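Local coordinates for triacylglycerol lipase (Yarrowia lipolytica, PDB 3O0D), which probably hydrolyses the ester bonds of triacylglycerols, as an extracellular, glycosylated lipase of the alpha/beta-hydrolase class, at residues W200-K203 / L204-Q208. Sequence-based numbering, arbitrary orientation.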
loop_
_atom_site.group_PDB
_atom_site.type_symbol
_atom_site.label_atom_id
_atom_site.label_comp_id
_atom_site.label_asym_id
_atom_site.label_seq_id
_atom_site.Cartn_x
_atom_site.Cartn_y
_atom_site.Cartn_z
ATOM N N TRP A 200 5.073 2.299 -16.442
ATOM C CA TRP A 200 6.402 2.575 -16.035
ATOM C C TRP A 200 6.699 1.842 -14.715
ATOM O O TRP A 200 7.755 1.183 -14.578
ATOM C CB TRP A 200 6.605 4.076 -15.946
ATOM C CG TRP A 200 7.936 4.468 -15.267
ATOM C CD1 TRP A 200 9.187 4.444 -15.859
ATOM C CD2 TRP A 200 8.128 4.945 -13.966
ATOM N NE1 TRP A 200 10.123 4.864 -14.985
ATOM C CE2 TRP A 200 9.517 5.170 -13.805
ATOM C CE3 TRP A 200 7.279 5.202 -12.883
ATOM C CZ2 TRP A 200 10.060 5.677 -12.617
ATOM C CZ3 TRP A 200 7.824 5.682 -11.708
ATOM C CH2 TRP A 200 9.205 5.901 -11.574
ATOM N N VAL A 201 5.731 1.908 -13.768
ATOM C CA VAL A 201 5.811 1.145 -12.501
ATOM C C VAL A 201 5.952 -0.359 -12.830
ATOM O O VAL A 201 6.784 -1.033 -12.183
ATOM C CB VAL A 201 4.602 1.407 -11.653
ATOM C CG1 VAL A 201 4.564 0.363 -10.437
ATOM C CG2 VAL A 201 4.681 2.851 -11.115
ATOM N N ASP A 202 5.227 -0.891 -13.791
ATOM C CA ASP A 202 5.319 -2.338 -14.107
ATOM C C ASP A 202 6.768 -2.612 -14.634
ATOM O O ASP A 202 7.392 -3.585 -14.294
ATOM C CB ASP A 202 4.321 -2.760 -15.152
ATOM C CG ASP A 202 2.918 -3.024 -14.606
ATOM O OD1 ASP A 202 2.752 -2.904 -13.347
ATOM O OD2 ASP A 202 1.965 -3.265 -15.420
ATOM N N LYS A 203 7.284 -1.730 -15.509
ATOM C CA LYS A 203 8.656 -1.961 -15.968
ATOM C C LYS A 203 9.639 -1.914 -14.824
ATOM O O LYS A 203 10.577 -2.710 -14.786
ATOM C CB LYS A 203 9.016 -0.891 -17.027
ATOM C CG LYS A 203 8.266 -1.066 -18.290
ATOM C CD LYS A 203 8.738 -0.037 -19.401
ATOM C CE LYS A 203 7.551 0.426 -20.231
ATOM N NZ LYS A 203 7.810 1.006 -21.639
ATOM N N LEU A 204 9.449 -0.973 -13.887
ATOM C CA LEU A 204 10.347 -0.708 -12.814
ATOM C C LEU A 204 10.356 -1.941 -11.913
ATOM O O LEU A 204 11.411 -2.439 -11.506
ATOM C CB LEU A 204 9.976 0.567 -12.050
ATOM C CG LEU A 204 10.771 1.086 -10.878
ATOM C CD1 LEU A 204 12.186 1.642 -11.298
ATOM C CD2 LEU A 204 10.046 2.192 -10.178
ATOM N N PHE A 205 9.165 -2.458 -11.596
ATOM C CA PHE A 205 9.143 -3.549 -10.604
ATOM C C PHE A 205 9.151 -4.927 -11.169
ATOM O O PHE A 205 9.589 -5.848 -10.452
ATOM C CB PHE A 205 7.891 -3.430 -9.656
ATOM C CG PHE A 205 8.097 -2.467 -8.546
ATOM C CD1 PHE A 205 8.661 -2.873 -7.328
ATOM C CD2 PHE A 205 7.763 -1.127 -8.681
ATOM C CE1 PHE A 205 8.883 -1.978 -6.292
ATOM C CE2 PHE A 205 7.945 -0.258 -7.666
ATOM C CZ PHE A 205 8.498 -0.654 -6.439
ATOM N N PHE A 206 8.591 -5.126 -12.348
ATOM C CA PHE A 206 8.427 -6.479 -12.898
ATOM C C PHE A 206 9.289 -6.675 -14.130
ATOM O O PHE A 206 9.363 -7.776 -14.705
ATOM C CB PHE A 206 6.963 -6.750 -13.234
ATOM C CG PHE A 206 6.046 -6.603 -12.017
ATOM C CD1 PHE A 206 6.130 -7.497 -10.925
ATOM C CD2 PHE A 206 5.081 -5.660 -11.985
ATOM C CE1 PHE A 206 5.266 -7.316 -9.836
ATOM C CE2 PHE A 206 4.250 -5.458 -10.874
ATOM C CZ PHE A 206 4.355 -6.295 -9.802
ATOM N N GLY A 207 9.878 -5.578 -14.561
ATOM C CA GLY A 207 10.826 -5.600 -15.666
ATOM C C GLY A 207 10.274 -5.552 -17.098
ATOM O O GLY A 207 11.077 -5.550 -18.028
ATOM N N GLN A 208 8.948 -5.536 -17.317
ATOM C CA GLN A 208 8.389 -5.436 -18.684
ATOM C C GLN A 208 6.988 -4.957 -18.521
ATOM O O GLN A 208 6.453 -5.029 -17.371
ATOM C CB GLN A 208 8.412 -6.791 -19.370
ATOM C CG GLN A 208 7.584 -7.869 -18.664
ATOM C CD GLN A 208 7.588 -9.200 -19.393
ATOM O OE1 GLN A 208 6.591 -9.590 -20.029
ATOM N NE2 GLN A 208 8.707 -9.907 -19.310
#
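Leu204 CD2 lies over one face of the Trp200 indole, toward its rim, 4.1 Å from Trp200 CH2. Both side chains run the same way from the helix. Each has its CG anti to the backbone N (chi1 170° and -179°), which sets the methyl against the benzo ring. The Phe205 ring has Val201 O at its edge, in plane, and Phe205 CD2 packs 3.9 Å from Val201 CG1. The Phe206 ring carries Phe205 CB over the centre of one face. At its edge, Phe206 CD2 and CE2 each lie 3.9 Å from Asp202 OD1. The carboxylate is turned 65° from the ring plane. The same carboxylate oxygen accepts a hydrogen bond from Ser245 N. With an alanine at Phe206 the ring is gone, which is likely to leave a gap beside the Asp202 carboxylate and under Phe205 CB.

Trp200 to Phe205 belong to helix 195-206, the crossover helix of the beta-alpha-beta unit between strands 183-187 and 222-227. Val201, Phe205 and Phe206 pack on Leu222 of the second strand, and Trp200 and Val201 meet Ile173 of helix 163-177. Backbone bonds of the i to i+4 kind join Leu204 N to Trp200 O, Phe205 N to Val201 O and Phe206 N to Asp202 O, all at 2.8 Å. Gly207 is the first residue to leave helical backbone angles, with a positive phi that favours glycine. Its N makes two weak hydrogen bonds, to Lys203 O at 3.0 Å and to Asp202 O at 3.2 Å. The amine of Lys203 forms a salt bridge with Glu209.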